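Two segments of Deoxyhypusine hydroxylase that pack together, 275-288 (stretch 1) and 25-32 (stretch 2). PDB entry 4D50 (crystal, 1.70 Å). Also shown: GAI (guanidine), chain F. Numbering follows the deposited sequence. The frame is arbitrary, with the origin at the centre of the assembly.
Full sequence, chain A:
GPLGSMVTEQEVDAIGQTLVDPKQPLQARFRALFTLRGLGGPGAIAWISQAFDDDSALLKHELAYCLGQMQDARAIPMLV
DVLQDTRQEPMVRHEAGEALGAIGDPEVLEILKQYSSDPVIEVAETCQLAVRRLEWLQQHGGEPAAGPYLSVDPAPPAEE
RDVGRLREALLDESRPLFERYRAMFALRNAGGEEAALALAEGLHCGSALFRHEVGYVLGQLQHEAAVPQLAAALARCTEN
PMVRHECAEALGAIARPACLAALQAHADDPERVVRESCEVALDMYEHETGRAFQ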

ATOM      1  N   ARG A 275       1.066 -14.789   7.311  1.00  9.96           N
ATOM      2  CA  ARG A 275       0.098 -15.840   6.923  1.00 10.79           C
ATOM      3  C   ARG A 275      -1.046 -15.371   6.079  1.00 10.30           C
ATOM      4  O   ARG A 275      -1.436 -16.003   5.089  1.00 10.76           O
ATOM      5  CB  ARG A 275      -0.493 -16.596   8.146  1.00 12.86           C
ATOM      6  CG  ARG A 275       0.458 -17.369   9.021  1.00 15.67           C
ATOM      7  CD  ARG A 275      -0.426 -18.187   9.984  1.00 16.13           C
ATOM      8  NE  ARG A 275      -1.357 -17.441  10.844  1.00 15.67           N
ATOM      9  CZ  ARG A 275      -1.012 -16.895  12.016  1.00 15.50           C
ATOM     10  NH1 ARG A 275       0.261 -16.872  12.386  1.00 17.12           N
ATOM     11  NH2 ARG A 275      -1.890 -16.268  12.785  1.00 15.06           N
ATOM     12  N   GLU A 276      -1.681 -14.271   6.502  1.00 10.05           N
ATOM     13  CA  GLU A 276      -2.868 -13.825   5.772  1.00 10.45           C
ATOM     14  C   GLU A 276      -2.545 -13.293   4.421  1.00  9.88           C
ATOM     15  O   GLU A 276      -3.331 -13.522   3.483  1.00  9.56           O
ATOM     16  CB  GLU A 276      -3.593 -12.775   6.589  1.00 10.37           C
ATOM     17  CG  GLU A 276      -4.273 -13.366   7.779  1.00 11.26           C
ATOM     18  CD  GLU A 276      -5.029 -12.337   8.631  1.00 13.16           C
ATOM     19  OE1 GLU A 276      -4.981 -11.070   8.438  1.00 14.17           O
ATOM     20  OE2 GLU A 276      -5.716 -12.875   9.554  1.00 12.73           O
ATOM     21  N   SER A 277      -1.399 -12.636   4.281  1.00 10.62           N
ATOM     22  CA  SER A 277      -0.973 -12.228   2.918  1.00 12.68           C
ATOM     23  C   SER A 277      -0.781 -13.422   2.006  1.00 11.43           C
ATOM     24  O   SER A 277      -1.226 -13.407   0.844  1.00 10.60           O
ATOM     25  CB  SER A 277       0.286 -11.330   2.859  1.00 13.32           C
ATOM     26  OG  SER A 277      -0.074 -10.097   3.411  1.00 16.71           O
ATOM     27  N   CYS A 278      -0.157 -14.508   2.539  1.00 12.52           N
ATOM     28  CA  CYS A 278       0.053 -15.700   1.718  1.00 11.96           C
ATOM     29  C   CYS A 278      -1.262 -16.410   1.309  1.00 12.10           C
ATOM     30  O   CYS A 278      -1.439 -16.828   0.154  1.00 10.85           O
ATOM     31  CB  CYS A 278       1.021 -16.680   2.453  1.00 11.74           C
ATOM     32  SG  CYS A 278       2.674 -16.129   2.696  1.00 13.61           S
ATOM     33  N   GLU A 279      -2.181 -16.530   2.259  1.00 12.86           N
ATOM     34  CA  GLU A 279      -3.557 -16.975   2.040  1.00 14.11           C
ATOM     35  C   GLU A 279      -4.340 -16.286   0.952  1.00 14.39           C
ATOM     36  O   GLU A 279      -4.824 -16.924   0.013  1.00 14.57           O
ATOM     37  CB  GLU A 279      -4.347 -16.885   3.352  1.00 15.95           C
ATOM     38  CG  GLU A 279      -5.855 -17.253   3.196  1.00 16.73           C
ATOM     39  CD  GLU A 279      -6.686 -17.064   4.456  1.00 19.72           C
ATOM     40  OE1 GLU A 279      -6.140 -16.810   5.536  1.00 19.85           O
ATOM     41  OE2 GLU A 279      -7.928 -17.136   4.368  1.00 22.90           O
ATOM     42  N   VAL A 280      -4.416 -14.969   1.050  1.00 13.94           N
ATOM     43  CA  VAL A 280      -5.080 -14.160   0.085  1.00 14.05           C
ATOM     44  C   VAL A 280      -4.416 -14.316  -1.293  1.00 13.46           C
ATOM     45  O   VAL A 280      -5.132 -14.473  -2.291  1.00 12.66           O
ATOM     46  CB  VAL A 280      -5.155 -12.686   0.564  1.00 16.82           C
ATOM     47  CG1 VAL A 280      -5.687 -11.767  -0.523  1.00 18.08           C
ATOM     48  CG2 VAL A 280      -6.066 -12.625   1.797  1.00 16.32           C
ATOM     49  N   ALA A 281      -3.078 -14.308  -1.348  1.00 12.54           N
ATOM     50  CA  ALA A 281      -2.346 -14.412  -2.628  1.00 13.78           C
ATOM     51  C   ALA A 281      -2.640 -15.765  -3.298  1.00 14.84           C
ATOM     52  O   ALA A 281      -2.982 -15.804  -4.514  1.00 16.99           O
ATOM     53  CB  ALA A 281      -0.841 -14.208  -2.437  1.00 13.33           C
ATOM     54  N   LEU A 282      -2.568 -16.825  -2.499  1.00 13.89           N
ATOM     55  CA  LEU A 282      -2.856 -18.168  -3.023  1.00 15.51           C
ATOM     56  C   LEU A 282      -4.305 -18.289  -3.430  1.00 15.76           C
ATOM     57  O   LEU A 282      -4.581 -18.869  -4.461  1.00 14.89           O
ATOM     58  CB  LEU A 282      -2.454 -19.230  -2.024  1.00 16.40           C
ATOM     59  CG  LEU A 282      -0.931 -19.345  -1.782  1.00 16.12           C
ATOM     60  CD1 LEU A 282      -0.599 -20.126  -0.537  1.00 18.02           C
ATOM     61  CD2 LEU A 282      -0.132 -19.872  -2.983  1.00 16.98           C
ATOM     62  N   ASP A 283      -5.239 -17.758  -2.623  1.00 15.79           N
ATOM     63  CA  ASP A 283      -6.652 -17.786  -2.956  1.00 18.91           C
ATOM     64  C   ASP A 283      -6.949 -17.052  -4.227  1.00 20.23           C
ATOM     65  O   ASP A 283      -7.782 -17.504  -4.985  1.00 18.43           O
ATOM     66  CB  ASP A 283      -7.561 -17.252  -1.833  1.00 20.80           C
ATOM     67  CG  ASP A 283      -7.660 -18.199  -0.622  1.00 22.27           C
ATOM     68  OD1 ASP A 283      -7.170 -19.330  -0.624  1.00 24.37           O
ATOM     69  OD2 ASP A 283      -8.162 -17.741   0.414  1.00 28.41           O
ATOM     70  N   MET A 284      -6.219 -15.979  -4.517  1.00 19.65           N
ATOM     71  CA  MET A 284      -6.490 -15.247  -5.760  1.00 24.06           C
ATOM     72  C   MET A 284      -6.029 -16.054  -6.957  1.00 22.18           C
ATOM     73  O   MET A 284      -6.655 -16.043  -8.003  1.00 19.87           O
ATOM     74  CB  MET A 284      -5.873 -13.856  -5.736  1.00 30.46           C
ATOM     75  CG  MET A 284      -6.432 -13.007  -4.594  1.00 34.37           C
ATOM     76  SD  MET A 284      -8.201 -12.708  -4.639  1.00 51.99           S
ATOM     77  CE  MET A 284      -8.558 -11.932  -3.038  1.00 50.98           C
ATOM     78  N   TYR A 285      -4.906 -16.737  -6.800  1.00 18.64           N
ATOM     79  CA  TYR A 285      -4.405 -17.597  -7.880  1.00 21.36           C
ATOM     80  C   TYR A 285      -5.388 -18.724  -8.154  1.00 20.79           C
ATOM     81  O   TYR A 285      -5.698 -19.004  -9.324  1.00 17.83           O
ATOM     82  CB  TYR A 285      -3.044 -18.160  -7.575  1.00 22.16           C
ATOM     83  CG  TYR A 285      -2.619 -19.181  -8.604  1.00 24.67           C
ATOM     84  CD1 TYR A 285      -2.364 -18.802  -9.888  1.00 26.39           C
ATOM     85  CD2 TYR A 285      -2.597 -20.553  -8.299  1.00 27.63           C
ATOM     86  CE1 TYR A 285      -2.026 -19.728 -10.852  1.00 28.00           C
ATOM     87  CE2 TYR A 285      -2.280 -21.494  -9.259  1.00 26.68           C
ATOM     88  CZ  TYR A 285      -1.979 -21.066 -10.521  1.00 30.09           C
ATOM     89  OH  TYR A 285      -1.625 -21.953 -11.495  1.00 29.83           O
ATOM     90  N   GLU A 286      -5.877 -19.367  -7.083  1.00 19.62           N
ATOM     91  CA  GLU A 286      -6.904 -20.379  -7.225  1.00 21.79           C
ATOM     92  C   GLU A 286      -8.154 -19.814  -7.903  1.00 23.09           C
ATOM     93  O   GLU A 286      -8.743 -20.479  -8.745  1.00 20.97           O
ATOM     94  CB  GLU A 286      -7.279 -21.015  -5.873  1.00 23.69           C
ATOM     95  CG  GLU A 286      -6.172 -21.846  -5.216  1.00 24.43           C
ATOM     96  CD  GLU A 286      -5.562 -22.899  -6.125  1.00 27.20           C
ATOM     97  OE1 GLU A 286      -6.357 -23.612  -6.731  1.00 26.82           O
ATOM     98  OE2 GLU A 286      -4.308 -22.998  -6.273  1.00 31.46           O
ATOM     99  N   HIS A 287      -8.558 -18.587  -7.597  1.00 25.05           N
ATOM    100  CA  HIS A 287      -9.767 -18.059  -8.216  1.00 27.97           C
ATOM    101  C   HIS A 287      -9.590 -17.962  -9.719  1.00 30.01           C
ATOM    102  O   HIS A 287     -10.465 -18.373 -10.486  1.00 34.37           O
ATOM    103  CB  HIS A 287     -10.125 -16.696  -7.670  1.00 32.94           C
ATOM    104  CG  HIS A 287     -11.166 -15.975  -8.474  1.00 33.51           C
ATOM    105  ND1 HIS A 287     -12.450 -15.757  -8.009  1.00 36.42           N
ATOM    106  CD2 HIS A 287     -11.111 -15.417  -9.712  1.00 35.06           C
ATOM    107  CE1 HIS A 287     -13.140 -15.088  -8.922  1.00 37.44           C
ATOM    108  NE2 HIS A 287     -12.350 -14.866  -9.963  1.00 35.23           N
ATOM    109  N   GLU A 288      -8.459 -17.381 -10.117  1.00 29.21           N
ATOM    110  CA  GLU A 288      -8.108 -17.118 -11.510  1.00 31.55           C
ATOM    111  C   GLU A 288      -8.150 -18.413 -12.313  1.00 27.41           C
ATOM    112  O   GLU A 288      -8.842 -18.509 -13.324  1.00 28.01           O
ATOM    113  CB  GLU A 288      -6.703 -16.504 -11.553  1.00 35.74           C
ATOM    114  CG  GLU A 288      -6.347 -15.757 -12.843  1.00 41.99           C
ATOM    115  CD  GLU A 288      -5.453 -14.538 -12.608  1.00 45.48           C
ATOM    116  OE1 GLU A 288      -5.905 -13.579 -11.890  1.00 44.09           O
ATOM    117  OE2 GLU A 288      -4.313 -14.536 -13.173  1.00 43.41           O
TER
HETATM  118  C   GAI F 404      -4.752 -21.143  -0.477  1.00 21.30           C
HETATM  119  N1  GAI F 404      -5.419 -21.106  -1.559  1.00 19.97           N
HETATM  120  N2  GAI F 404      -3.960 -22.168  -0.283  1.00 22.04           N
HETATM  121  N3  GAI F 404      -4.783 -20.184   0.448  1.00 21.45           N
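Stretch 2, residues 25-32: PLQARFRA

Stretch 2 lies across stretch 1 as a steeply crossed helix-on-helix contact, apolar at one end and built around a stacked arginine at the other, with no direct hydrogen bond that the geometry establishes between them. Stretch 1 is helical throughout, its backbone held by i to i+4 bonds such as V280 N to E276 O at 3.0 Å. Stretch 2 begins with P25 at the N-cap position (phi/psi -59/147°) and is helical from L26 onward; F30 N bonds to L26 O at 2.8 Å. The axes approach to 9.6 Å, and the N-to-C directions differ by 76° (signed crossing angle -76°), so the helices run neither parallel nor antiparallel. The backbones come nearest at V280 and Q27, whose CA atoms are 5.3 Å apart. The contact buries 503 Å², both sides summed.

L26 projects toward stretch 1: its CD2 lies 3.6 Å from E276 CB and 3.9 Å from V280 CG2. The same V280 CG2 sits over one face of the F30 ring, 4.2 Å from F30 CD1. A water links the start of the second helix to the first, accepting from L26 N at 2.9 Å and donating to E279 OE2 at 2.9 Å. Because L26 N lies in the first turn, it has no i-4 carbonyl within its own helix, and the water supplies an acceptor.

Farther along, M284 points its CA-to-CB bond sideways, but its end comes nearer, placing CE 3.6 Å from Q27 O and 4.1 Å from F30 CB. R31 reaches in between M284 and H287. Its guanidinium lies flat on the H287 ring, centres 3.9 Å apart and planes at 23°, while M284 SD covers the opposite face, 3.0 Å from R31 NH2.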

ATOM      1  N   PRO A  25     -14.784 -15.652   4.465  1.00 21.00           N
ATOM      2  CA  PRO A  25     -13.338 -15.869   4.246  1.00 20.27           C
ATOM      3  C   PRO A  25     -12.637 -14.555   3.880  1.00 19.03           C
ATOM      4  O   PRO A  25     -13.226 -13.709   3.223  1.00 18.76           O
ATOM      5  CB  PRO A  25     -13.288 -16.780   3.050  1.00 22.41           C
ATOM      6  CG  PRO A  25     -14.654 -16.881   2.527  1.00 23.69           C
ATOM      7  CD  PRO A  25     -15.609 -16.480   3.588  1.00 21.89           C
ATOM      8  N   LEU A  26     -11.391 -14.410   4.297  1.00 17.28           N
ATOM      9  CA  LEU A  26     -10.627 -13.193   4.087  1.00 17.15           C
ATOM     10  C   LEU A  26     -10.575 -12.782   2.607  1.00 16.57           C
ATOM     11  O   LEU A  26     -10.657 -11.570   2.257  1.00 16.54           O
ATOM     12  CB  LEU A  26      -9.209 -13.401   4.634  1.00 17.64           C
ATOM     13  CG  LEU A  26      -8.397 -12.148   4.964  1.00 17.63           C
ATOM     14  CD1 LEU A  26      -9.198 -11.244   5.911  1.00 16.17           C
ATOM     15  CD2 LEU A  26      -7.042 -12.532   5.579  1.00 17.20           C
ATOM     16  N   GLN A  27     -10.444 -13.733   1.698  1.00 18.43           N
ATOM     17  CA  GLN A  27     -10.297 -13.378   0.307  1.00 18.61           C
ATOM     18  C   GLN A  27     -11.595 -12.727  -0.202  1.00 17.52           C
ATOM     19  O   GLN A  27     -11.546 -11.837  -1.044  1.00 16.45           O
ATOM     20  CB  GLN A  27      -9.910 -14.592  -0.543  1.00 22.85           C
ATOM     21  CG  GLN A  27     -11.013 -15.653  -0.680  1.00 26.96           C
ATOM     22  CD  GLN A  27     -10.956 -16.398  -2.011  1.00 31.84           C
ATOM     23  OE1 GLN A  27     -10.969 -17.621  -2.045  1.00 34.53           O
ATOM     24  NE2 GLN A  27     -10.909 -15.655  -3.112  1.00 36.22           N
ATOM     25  N   ALA A  28     -12.727 -13.149   0.333  1.00 16.31           N
ATOM     26  CA  ALA A  28     -14.055 -12.614   0.010  1.00 15.52           C
ATOM     27  C   ALA A  28     -14.262 -11.203   0.529  1.00 15.83           C
ATOM     28  O   ALA A  28     -14.855 -10.363  -0.126  1.00 14.59           O
ATOM     29  CB  ALA A  28     -15.133 -13.507   0.582  1.00 15.99           C
ATOM     30  N   ARG A  29     -13.728 -10.937   1.702  1.00 13.22           N
ATOM     31  CA  ARG A  29     -13.777  -9.608   2.231  1.00 12.24           C
ATOM     32  C   ARG A  29     -12.798  -8.715   1.481  1.00 12.62           C
ATOM     33  O   ARG A  29     -13.096  -7.545   1.277  1.00 12.17           O
ATOM     34  CB  ARG A  29     -13.480  -9.650   3.704  1.00 12.81           C
ATOM     35  CG  ARG A  29     -14.409 -10.599   4.536  1.00 13.24           C
ATOM     36  CD  ARG A  29     -13.947 -10.686   5.971  1.00 14.68           C
ATOM     37  NE  ARG A  29     -14.254  -9.485   6.706  1.00 14.92           N
ATOM     38  CZ  ARG A  29     -13.860  -9.177   7.918  1.00 14.39           C
ATOM     39  NH1 ARG A  29     -13.119 -10.021   8.633  1.00 17.42           N
ATOM     40  NH2 ARG A  29     -14.228  -8.047   8.486  1.00 16.30           N
ATOM     41  N   PHE A  30     -11.667  -9.240   0.970  1.00 13.27           N
ATOM     42  CA  PHE A  30     -10.788  -8.392   0.113  1.00 15.51           C
ATOM     43  C   PHE A  30     -11.422  -8.023  -1.169  1.00 14.16           C
ATOM     44  O   PHE A  30     -11.352  -6.886  -1.638  1.00 13.62           O
ATOM     45  CB  PHE A  30      -9.427  -9.074  -0.166  1.00 18.48           C
ATOM     46  CG  PHE A  30      -8.401  -8.745   0.854  1.00 21.91           C
ATOM     47  CD1 PHE A  30      -8.547  -9.193   2.146  1.00 24.43           C
ATOM     48  CD2 PHE A  30      -7.310  -7.954   0.529  1.00 26.39           C
ATOM     49  CE1 PHE A  30      -7.612  -8.889   3.112  1.00 25.77           C
ATOM     50  CE2 PHE A  30      -6.401  -7.615   1.500  1.00 28.85           C
ATOM     51  CZ  PHE A  30      -6.546  -8.093   2.793  1.00 28.09           C
ATOM     52  N   ARG A  31     -12.108  -8.988  -1.749  1.00 16.00           N
ATOM     53  CA  ARG A  31     -12.825  -8.780  -2.985  1.00 16.99           C
ATOM     54  C   ARG A  31     -13.871  -7.741  -2.786  1.00 15.04           C
ATOM     55  O   ARG A  31     -14.000  -6.861  -3.635  1.00 16.41           O
ATOM     56  CB  ARG A  31     -13.530 -10.063  -3.454  1.00 17.94           C
ATOM     57  CG  ARG A  31     -12.617 -10.966  -4.191  1.00 21.97           C
ATOM     58  CD  ARG A  31     -13.300 -12.308  -4.486  1.00 25.66           C
ATOM     59  NE  ARG A  31     -12.254 -13.293  -4.708  1.00 27.39           N
ATOM     60  CZ  ARG A  31     -11.472 -13.309  -5.789  1.00 29.15           C
ATOM     61  NH1 ARG A  31     -11.656 -12.443  -6.791  1.00 25.08           N
ATOM     62  NH2 ARG A  31     -10.507 -14.211  -5.882  1.00 30.26           N
ATOM     63  N   ALA A  32     -14.598  -7.813  -1.689  1.00 13.61           N
ATOM     64  CA  ALA A  32     -15.636  -6.764  -1.381  1.00 13.09           C
ATOM     65  C   ALA A  32     -15.007  -5.387  -1.261  1.00 12.82           C
ATOM     66  O   ALA A  32     -15.495  -4.370  -1.764  1.00 12.99           O
ATOM     67  CB  ALA A  32     -16.369  -7.130  -0.120  1.00 14.65           C
TER
HETATM   68  O   HOH W   1     -10.365 -16.614   5.855  1.00 18.20           O